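Local coordinates for protein intracellular exo-alpha-(1->5)-L-arabinofuranosidase (PDB 2Y2W) that hydrolyses terminal alpha-L-arabinofuranosyl bonds in hemicelluloses such as arabinan and arabinoxylan, a key step in plant cell-wall degradation, at residues I47-D52 with I496-L501; G479-V484 with I560-H565; Y446-S451 with A468-D473; P61-S66 with T394-C399. All blocks are in the same frame, centred on the assembly; numbering follows the deposited sequence.

Contact 1 (I47-D52 with I496-L501)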
# COMPACT_ATOMS: atom_id res chain seq x y z
N ILE D 47 25.40 28.57 -40.88
CA ILE D 47 25.64 28.22 -39.49
C ILE D 47 26.77 29.11 -38.97
O ILE D 47 27.92 28.98 -39.39
CB ILE D 47 26.02 26.72 -39.31
CG1 ILE D 47 24.98 25.79 -39.96
CG2 ILE D 47 26.26 26.37 -37.84
CD1 ILE D 47 23.60 25.81 -39.33
N ALA D 48 26.42 30.02 -38.06
CA ALA D 48 27.39 30.99 -37.54
C ALA D 48 27.11 31.38 -36.09
O ALA D 48 25.96 31.40 -35.66
CB ALA D 48 27.43 32.23 -38.43
N LEU D 49 28.18 31.69 -35.36
CA LEU D 49 28.06 32.21 -34.00
C LEU D 49 28.02 33.74 -34.03
O LEU D 49 28.82 34.37 -34.72
CB LEU D 49 29.22 31.73 -33.11
CG LEU D 49 29.21 30.32 -32.48
CD1 LEU D 49 27.97 30.09 -31.62
CD2 LEU D 49 29.36 29.21 -33.52
N ASN D 50 27.08 34.32 -33.28
CA ASN D 50 26.84 35.77 -33.30
C ASN D 50 27.93 36.63 -32.65
O ASN D 50 27.63 37.48 -31.80
CB ASN D 50 25.46 36.10 -32.71
CG ASN D 50 24.37 36.16 -33.76
OD1 ASN D 50 24.44 35.49 -34.80
ND2 ASN D 50 23.35 36.97 -33.51
N ALA D 51 29.18 36.40 -33.06
CA ALA D 51 30.36 37.18 -32.63
C ALA D 51 30.63 37.17 -31.12
O ALA D 51 31.78 37.05 -30.70
CB ALA D 51 30.29 38.62 -33.17
N ASP D 52 29.57 37.32 -30.32
CA ASP D 52 29.70 37.40 -28.87
C ASP D 52 28.73 36.47 -28.13
O ASP D 52 27.61 36.85 -27.79
CB ASP D 52 29.54 38.86 -28.41
CG ASP D 52 30.65 39.77 -28.92
OD1 ASP D 52 31.84 39.40 -28.80
OD2 ASP D 52 30.33 40.85 -29.45
N ILE D 496 30.00 27.74 -42.98
CA ILE D 496 30.40 27.59 -41.58
C ILE D 496 31.31 28.74 -41.16
O ILE D 496 32.43 28.88 -41.66
CB ILE D 496 31.11 26.23 -41.33
CG1 ILE D 496 30.29 25.07 -41.91
CG2 ILE D 496 31.37 26.03 -39.84
CD1 ILE D 496 31.11 23.84 -42.26
N ASP D 497 30.80 29.57 -40.25
CA ASP D 497 31.53 30.74 -39.76
C ASP D 497 31.54 30.77 -38.23
O ASP D 497 30.60 31.26 -37.61
CB ASP D 497 30.91 32.03 -40.34
CG ASP D 497 31.69 33.29 -39.96
OD1 ASP D 497 32.83 33.18 -39.46
OD2 ASP D 497 31.14 34.39 -40.17
N LEU D 498 32.60 30.23 -37.64
CA LEU D 498 32.74 30.17 -36.19
C LEU D 498 32.93 31.57 -35.60
O LEU D 498 31.99 32.15 -35.06
CB LEU D 498 33.89 29.23 -35.77
CG LEU D 498 33.78 27.71 -35.97
CD1 LEU D 498 32.43 27.15 -35.51
CD2 LEU D 498 34.07 27.28 -37.41
N SER D 499 34.15 32.11 -35.73
CA SER D 499 34.48 33.50 -35.35
C SER D 499 34.28 33.84 -33.87
O SER D 499 35.26 34.08 -33.15
CB SER D 499 33.73 34.51 -36.25
OG SER D 499 33.95 35.85 -35.83
N GLY D 500 33.03 33.84 -33.42
CA GLY D 500 32.67 34.29 -32.07
C GLY D 500 33.12 33.43 -30.90
O GLY D 500 32.82 33.74 -29.75
N LEU D 501 33.86 32.36 -31.20
CA LEU D 501 34.36 31.45 -30.17
C LEU D 501 35.59 32.02 -29.46
O LEU D 501 36.53 32.46 -30.12
CB LEU D 501 34.68 30.07 -30.76
CG LEU D 501 33.52 29.23 -31.30
CD1 LEU D 501 34.06 28.08 -32.14
CD2 LEU D 501 32.63 28.70 -30.18
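I47 and A48 run parallel to I496 and D497, and the backbone of D497 holds the pair on both of its polar atoms. Its N-H gives a nearly linear bond of 172° to the oxygen of I47 (D497 N to I47 O, 3.1 Å). Its carbonyl takes a weak bond from the amide of L49 (3.3 Å from D497 O to L49 N), and the A48 CA hydrogen leans on the same oxygen. Small A48 suits this place: its CB lies 3.4 Å from D497 O and 4.0 Å from D497 CB. D497, partly exposed, has CG anti to its backbone N (chi1 -175°).

Beyond the bridged residues the chains stay together by packing. L49 CB rests against the carbonyl oxygen L498 O (3.4 Å). The L49 and L498 side chains cross at a slant, L49 CD2 4.2 Å from L498 CD1, and L501 CD2 comes up to L49 CG from further along the loop. G500 then lets the backbones close to 3.7 Å between A51 CA and G500 CA, in a spot where a CB would run into the A51 carbonyl carbon.

Further out, Y446 and V470 pack on L49, F564 touches both L498 and L501, and A48 also bonds to the backbone of A449. Two backbone bonds, one of them weak, thus carry the polar part; beyond them leucine packing and a glycine approach bring together the loops that follow the strands.

Contact 2 (G479-V484 with I560-H565)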
# COMPACT_ATOMS: atom_id res chain seq x y z
N GLY D 479 36.38 21.86 -29.54
CA GLY D 479 36.26 22.12 -30.97
C GLY D 479 35.52 21.04 -31.74
O GLY D 479 36.15 20.12 -32.27
N LEU D 480 34.19 21.15 -31.79
CA LEU D 480 33.36 20.21 -32.56
C LEU D 480 32.05 20.83 -33.05
O LEU D 480 31.36 21.54 -32.31
CB LEU D 480 33.06 18.94 -31.74
CG LEU D 480 32.08 17.92 -32.33
CD1 LEU D 480 32.71 17.11 -33.46
CD2 LEU D 480 31.54 16.99 -31.25
N LEU D 481 31.73 20.56 -34.32
CA LEU D 481 30.44 20.93 -34.91
C LEU D 481 29.69 19.69 -35.40
O LEU D 481 30.24 18.87 -36.15
CB LEU D 481 30.63 21.92 -36.06
CG LEU D 481 29.44 22.19 -37.00
CD1 LEU D 481 28.34 22.99 -36.31
CD2 LEU D 481 29.88 22.89 -38.27
N LEU D 482 28.44 19.56 -34.96
CA LEU D 482 27.55 18.50 -35.42
C LEU D 482 26.36 19.14 -36.14
O LEU D 482 25.73 20.05 -35.60
CB LEU D 482 27.06 17.65 -34.25
CG LEU D 482 28.09 16.95 -33.36
CD1 LEU D 482 27.51 16.67 -31.98
CD2 LEU D 482 28.59 15.66 -33.99
N ALA D 483 26.07 18.67 -37.35
CA ALA D 483 24.96 19.21 -38.14
C ALA D 483 24.17 18.13 -38.87
O ALA D 483 24.72 17.10 -39.27
CB ALA D 483 25.47 20.26 -39.12
N VAL D 484 22.87 18.38 -39.03
CA VAL D 484 21.96 17.43 -39.66
C VAL D 484 21.16 18.08 -40.80
O VAL D 484 20.73 19.23 -40.69
CB VAL D 484 21.01 16.79 -38.60
CG1 VAL D 484 19.69 16.32 -39.22
CG2 VAL D 484 21.70 15.62 -37.91
N ILE D 560 26.31 15.26 -40.14
CA ILE D 560 27.70 15.69 -40.32
C ILE D 560 28.40 15.91 -38.99
O ILE D 560 27.79 16.38 -38.02
CB ILE D 560 27.79 16.95 -41.24
CG1 ILE D 560 28.82 16.74 -42.35
CG2 ILE D 560 28.09 18.23 -40.46
CD1 ILE D 560 28.33 15.86 -43.48
N SER D 561 29.68 15.54 -38.94
CA SER D 561 30.53 15.84 -37.79
C SER D 561 31.87 16.40 -38.27
O SER D 561 32.54 15.79 -39.11
CB SER D 561 30.76 14.61 -36.92
OG SER D 561 31.53 13.63 -37.58
N VAL D 562 32.23 17.57 -37.75
CA VAL D 562 33.49 18.22 -38.10
C VAL D 562 34.20 18.76 -36.86
O VAL D 562 33.67 19.62 -36.15
CB VAL D 562 33.29 19.31 -39.21
CG1 VAL D 562 31.98 20.06 -39.03
CG2 VAL D 562 34.48 20.28 -39.27
N GLU D 563 35.39 18.23 -36.61
CA GLU D 563 36.24 18.64 -35.49
C GLU D 563 37.17 19.76 -35.94
O GLU D 563 37.70 19.72 -37.05
CB GLU D 563 37.06 17.44 -34.99
CG GLU D 563 36.22 16.25 -34.52
CD GLU D 563 37.04 14.99 -34.26
OE1 GLU D 563 38.15 15.10 -33.70
OE2 GLU D 563 36.56 13.89 -34.61
N PHE D 564 37.36 20.76 -35.08
CA PHE D 564 38.20 21.91 -35.42
C PHE D 564 39.09 22.40 -34.27
O PHE D 564 38.78 22.17 -33.09
CB PHE D 564 37.35 23.07 -35.97
CG PHE D 564 36.25 23.53 -35.05
CD1 PHE D 564 36.49 24.50 -34.08
CD2 PHE D 564 34.96 23.00 -35.15
CE1 PHE D 564 35.47 24.94 -33.23
CE2 PHE D 564 33.94 23.43 -34.31
CZ PHE D 564 34.20 24.40 -33.35
N HIS D 565 40.19 23.06 -34.62
CA HIS D 565 41.13 23.63 -33.65
C HIS D 565 41.83 24.87 -34.20
O HIS D 565 41.89 25.90 -33.54
CB HIS D 565 42.17 22.59 -33.22
CG HIS D 565 42.77 21.81 -34.35
ND1 HIS D 565 43.91 22.23 -35.02
CD2 HIS D 565 42.40 20.64 -34.93
CE1 HIS D 565 44.21 21.35 -35.96
NE2 HIS D 565 43.31 20.38 -35.93
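In F564, CG stands between its own backbone N and carbonyl carbon (chi1 57°), and the ring lies over G479 of the opposite strand. L481 has CG anti to its backbone N (chi1 167°), and its side chain lies next to that of V562, both pointing the same way, with L481 CD2 3.6 Å from V562 CG1.

The phenyl ring spreads its face over glycine backbone: G479 CA sits 3.9 Å from the centre of the F564 ring, a CH-pi contact, and L480 N comes within 3.4 Å of F564 CE2. Glycine fits doubly here, since the residue has a positive phi and offers no CB to collide with the F564 carbonyl oxygen.

Backbone pairing does the rest. L481 and V562 exchange two bonds, L481 N to V562 O at 2.8 Å and V562 N to L481 O at 2.9 Å; A483 and I560 do likewise, and F564 N reaches G479 O at 3.1 Å. Of the non-hydrogen-bonded pairs, L480 brings CD1 to 3.8 Å from E563 CG, and L482 meets S561. L480, S561 and E563 touch helix 431-440, L480 and S561 being buried there, while L482 packs on V469. On the other face A483 CB packs on I560 CG2, and L481 lies near V470.

The Phe-over-Gly pairing resembles the cross-strand aromatic rescue of glycine known in antiparallel sheets. With their directions 162° apart, the two are neighbouring antiparallel strands of the C-terminal beta-sandwich of family 51 arabinofuranosidases.

Contact 3 (Y446-S451 with A468-D473)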
# COMPACT_ATOMS: atom_id res chain seq x y z
N TYR D 446 27.24 25.58 -27.53
CA TYR D 446 26.77 26.81 -28.17
C TYR D 446 25.67 26.51 -29.19
O TYR D 446 25.75 25.54 -29.94
CB TYR D 446 27.93 27.52 -28.87
CG TYR D 446 28.89 28.22 -27.93
CD1 TYR D 446 28.65 29.53 -27.51
CD2 TYR D 446 30.04 27.59 -27.47
CE1 TYR D 446 29.53 30.19 -26.65
CE2 TYR D 446 30.93 28.23 -26.61
CZ TYR D 446 30.67 29.53 -26.21
OH TYR D 446 31.53 30.18 -25.36
N ALA D 447 24.64 27.36 -29.19
CA ALA D 447 23.56 27.26 -30.16
C ALA D 447 23.73 28.32 -31.25
O ALA D 447 23.35 29.48 -31.06
CB ALA D 447 22.20 27.40 -29.47
N PRO D 448 24.31 27.92 -32.41
CA PRO D 448 24.65 28.89 -33.45
C PRO D 448 23.42 29.44 -34.16
O PRO D 448 22.37 28.79 -34.18
CB PRO D 448 25.51 28.07 -34.41
CG PRO D 448 25.02 26.68 -34.26
CD PRO D 448 24.56 26.53 -32.84
N ALA D 449 23.56 30.63 -34.74
CA ALA D 449 22.51 31.20 -35.58
C ALA D 449 22.36 30.36 -36.84
O ALA D 449 23.33 30.09 -37.55
CB ALA D 449 22.84 32.65 -35.94
N ILE D 450 21.12 29.92 -37.08
CA ILE D 450 20.82 29.05 -38.22
C ILE D 450 19.87 29.75 -39.19
O ILE D 450 18.85 30.31 -38.79
CB ILE D 450 20.21 27.69 -37.76
CG1 ILE D 450 21.13 27.01 -36.74
CG2 ILE D 450 19.96 26.77 -38.96
CD1 ILE D 450 20.45 25.95 -35.89
N SER D 451 20.23 29.71 -40.48
CA SER D 451 19.38 30.22 -41.55
C SER D 451 19.32 29.19 -42.67
O SER D 451 20.27 29.05 -43.45
CB SER D 451 19.91 31.56 -42.07
OG SER D 451 19.99 32.52 -41.03
N ALA D 468 21.95 22.29 -36.08
CA ALA D 468 23.36 22.14 -35.66
C ALA D 468 23.70 22.58 -34.23
O ALA D 468 23.01 23.44 -33.66
CB ALA D 468 24.27 22.85 -36.66
N VAL D 469 24.76 21.99 -33.68
CA VAL D 469 25.36 22.41 -32.40
C VAL D 469 26.86 22.64 -32.51
O VAL D 469 27.53 22.01 -33.32
CB VAL D 469 25.17 21.38 -31.25
CG1 VAL D 469 23.85 21.58 -30.55
CG2 VAL D 469 25.34 19.94 -31.74
N VAL D 470 27.37 23.53 -31.67
CA VAL D 470 28.81 23.76 -31.57
C VAL D 470 29.27 23.55 -30.12
O VAL D 470 28.75 24.19 -29.20
CB VAL D 470 29.21 25.18 -32.04
CG1 VAL D 470 30.72 25.40 -31.91
CG2 VAL D 470 28.77 25.42 -33.48
N THR D 471 30.23 22.65 -29.94
CA THR D 471 30.87 22.46 -28.63
C THR D 471 32.31 22.95 -28.69
O THR D 471 33.03 22.69 -29.66
CB THR D 471 30.80 21.00 -28.14
OG1 THR D 471 31.14 20.11 -29.21
CG2 THR D 471 29.40 20.67 -27.64
N TRP D 472 32.73 23.65 -27.64
CA TRP D 472 34.01 24.35 -27.63
C TRP D 472 34.67 24.37 -26.25
O TRP D 472 34.06 24.79 -25.26
CB TRP D 472 33.81 25.78 -28.15
CG TRP D 472 35.01 26.68 -28.06
CD1 TRP D 472 35.16 27.75 -27.23
CD2 TRP D 472 36.21 26.59 -28.84
NE1 TRP D 472 36.39 28.34 -27.44
CE2 TRP D 472 37.05 27.65 -28.42
CE3 TRP D 472 36.66 25.73 -29.84
CZ2 TRP D 472 38.32 27.86 -28.97
CZ3 TRP D 472 37.92 25.94 -30.39
CH2 TRP D 472 38.74 27.00 -29.95
N ASP D 473 35.91 23.90 -26.21
CA ASP D 473 36.74 23.96 -25.01
C ASP D 473 37.72 25.12 -25.14
O ASP D 473 38.58 25.12 -26.03
CB ASP D 473 37.49 22.64 -24.80
CG ASP D 473 37.96 22.43 -23.37
OD1 ASP D 473 38.62 23.33 -22.81
OD2 ASP D 473 37.68 21.35 -22.81
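Y446 and V470 form an antiparallel hydrogen-bonded pair, and all the polar linkage of this contact is theirs. Y446 N donates to V470 O at 2.6 Å, and V470 N returns a bond of 3.1 Å to Y446 O, so both peptide groups are satisfied across the strands. The pairing does not continue through P448, which has no amide hydrogen to give; the chain bends away there, and A449 bonds instead to A48 of another strand.

Apolar contacts run beside and beyond the bonded pair. The paired side chains lie on one face, Y446 CB 4.1 Å from V470 CB. CG of Y446 is anti to its carbonyl carbon (chi1 -74°). The ring's CE2 touches the tryptophan at its methylene, Y446 CE2 to W472 CB being 4.1 Å; the two side chains cross without stacking. V470 CG2 meets P448 CG at 4.0 Å. The proline ring also leans on the backbone, P448 CD lying 3.6 Å from A468 O. I450 ends this run, its CD1 4.0 Å from A468 N. These two thus lie against A468 backbone, while its small side chain packs among I47, L481 and A483. Branched V470 fills a buried position between tyrosine and proline.

V469 takes the other face, against L396 and K397 of helix 382-397, while strand 478-485 pairs with the far edge of A468-D473. The arrangement is that of a beta hairpin, strands 444-456 and 462-473, whose first strand is interrupted and shared with the N-terminal strand 45-48 in the beta-sandwich domain.

Contact 4 (P61-S66 with T394-C399)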
# COMPACT_ATOMS: atom_id res chain seq x y z
N PRO D 61 28.67 15.16 -18.66
CA PRO D 61 29.08 13.82 -19.10
C PRO D 61 27.95 12.78 -19.07
O PRO D 61 28.04 11.77 -19.77
CB PRO D 61 30.17 13.44 -18.10
CG PRO D 61 30.73 14.74 -17.65
CD PRO D 61 29.56 15.67 -17.59
N ARG D 62 26.91 13.03 -18.27
CA ARG D 62 25.78 12.10 -18.14
C ARG D 62 24.83 12.13 -19.33
O ARG D 62 23.97 11.26 -19.46
CB ARG D 62 25.00 12.37 -16.85
CG ARG D 62 25.65 11.85 -15.59
CD ARG D 62 24.61 11.59 -14.53
NE ARG D 62 25.20 11.28 -13.23
CZ ARG D 62 25.13 12.07 -12.17
NH1 ARG D 62 24.49 13.23 -12.22
NH2 ARG D 62 25.71 11.69 -11.04
N LEU D 63 25.00 13.13 -20.20
CA LEU D 63 24.21 13.23 -21.42
C LEU D 63 24.49 12.07 -22.37
O LEU D 63 23.66 11.74 -23.23
CB LEU D 63 24.49 14.57 -22.12
CG LEU D 63 23.37 15.16 -22.98
CD1 LEU D 63 22.22 15.64 -22.11
CD2 LEU D 63 23.90 16.29 -23.83
N PHE D 64 25.66 11.44 -22.22
CA PHE D 64 26.04 10.31 -23.05
C PHE D 64 25.89 8.98 -22.31
O PHE D 64 26.72 8.08 -22.43
CB PHE D 64 27.46 10.50 -23.59
CG PHE D 64 27.67 11.82 -24.27
CD1 PHE D 64 27.05 12.11 -25.48
CD2 PHE D 64 28.48 12.79 -23.69
CE1 PHE D 64 27.23 13.33 -26.11
CE2 PHE D 64 28.67 14.02 -24.31
CZ PHE D 64 28.04 14.29 -25.52
N GLY D 65 24.81 8.86 -21.55
CA GLY D 65 24.50 7.63 -20.84
C GLY D 65 23.65 6.68 -21.67
O GLY D 65 23.06 7.08 -22.68
N SER D 66 23.60 5.42 -21.23
CA SER D 66 22.74 4.42 -21.86
C SER D 66 21.89 3.70 -20.81
O SER D 66 21.75 4.18 -19.69
CB SER D 66 23.56 3.42 -22.68
OG SER D 66 22.72 2.58 -23.45
N THR D 394 19.70 18.43 -30.33
CA THR D 394 18.69 19.10 -29.51
C THR D 394 19.01 18.96 -28.02
O THR D 394 18.81 19.90 -27.25
CB THR D 394 17.26 18.57 -29.81
OG1 THR D 394 16.97 18.74 -31.20
CG2 THR D 394 16.21 19.32 -28.99
N LEU D 395 19.51 17.79 -27.64
CA LEU D 395 19.92 17.53 -26.26
C LEU D 395 21.08 18.44 -25.86
O LEU D 395 21.08 19.02 -24.78
CB LEU D 395 20.29 16.06 -26.06
CG LEU D 395 19.17 15.02 -25.99
CD1 LEU D 395 19.74 13.62 -26.14
CD2 LEU D 395 18.37 15.13 -24.69
N LEU D 396 22.06 18.57 -26.76
CA LEU D 396 23.21 19.45 -26.54
C LEU D 396 22.81 20.93 -26.56
O LEU D 396 23.35 21.73 -25.80
CB LEU D 396 24.31 19.17 -27.57
CG LEU D 396 25.16 17.91 -27.38
CD1 LEU D 396 25.89 17.54 -28.65
CD2 LEU D 396 26.14 18.08 -26.23
N LYS D 397 21.84 21.28 -27.42
CA LYS D 397 21.32 22.65 -27.48
C LYS D 397 20.52 23.03 -26.24
O LYS D 397 20.29 24.21 -25.98
CB LYS D 397 20.48 22.85 -28.74
CG LYS D 397 21.27 23.44 -29.92
CD LYS D 397 20.62 23.14 -31.27
CE LYS D 397 19.65 24.24 -31.71
NZ LYS D 397 18.37 24.21 -30.94
N HIS D 398 20.10 22.03 -25.47
CA HIS D 398 19.34 22.25 -24.24
C HIS D 398 19.95 21.54 -23.03
O HIS D 398 19.24 21.19 -22.09
CB HIS D 398 17.87 21.85 -24.43
CG HIS D 398 17.14 22.67 -25.45
ND1 HIS D 398 16.64 23.92 -25.17
CD2 HIS D 398 16.85 22.43 -26.75
CE1 HIS D 398 16.05 24.41 -26.25
NE2 HIS D 398 16.17 23.52 -27.22
N CYS D 399 21.27 21.34 -23.06
CA CYS D 399 21.95 20.66 -21.96
C CYS D 399 22.17 21.56 -20.74
O CYS D 399 22.92 21.22 -19.83
CB CYS D 399 23.26 20.01 -22.43
SG CYS D 399 24.66 21.13 -22.67
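L63 is the residue of P61-S66 that carries this contact with T394-C399, and P61 and R62 lead the chain up to it in a helix-like turn. The P61 carbonyl is held by the hydroxyl of T106, and R62 sends its guanidinium away to salt bridges with E162 and E249.

In L63 the first torsion places CG anti to the backbone N (chi1 -152°). One methyl, CD2, does the touching at the end of helix 382-397: L63 CD2 lies 3.7 Å from L396 CD2. The same L63 CD2 is 4.2 Å from L395 CB and 4.0 Å from L395 O. Just past the helix, C399 CB meets L63 CD2 at 4.0 Å. Leucine suits a buried spot where its methyl meets a methyl, two methylenes and a backbone oxygen. F64 follows with a lighter touch, its CZ 4.3 Å from L396 CD2. Beyond it G65 and S66 enter the first barrel strand, where G65 bonds to the backbone of R407 and S66 OG to the R407 carbonyl.

The packing therefore sets the helix that precedes the eighth strand against the turn that precedes the first, at the seam where a (beta/alpha)8 barrel closes. The side chain of L395 is about 11 Å from that of E340, the probable nucleophile.

Contacts 1, 2 and 3 belong to one mixed sheet of the C-terminal beta-sandwich domain, whereas contact 4 lies in the catalytic barrel. Contacts 2 and 3 are buried and joined directly, strands 462-473 and 478-485 being neighbours; contact 1 is more peripheral and partly exposed, its A48 bonding to A449. Regular pairing is richest in contact 2, with four antiparallel bridges; contact 3 has one, and contact 1 two parallel ones that give way to loops. Contact 4 is wholly apolar across its segments, as befits a helix packed in a core. V469 and L482 touch its helix, linking barrel and sandwich.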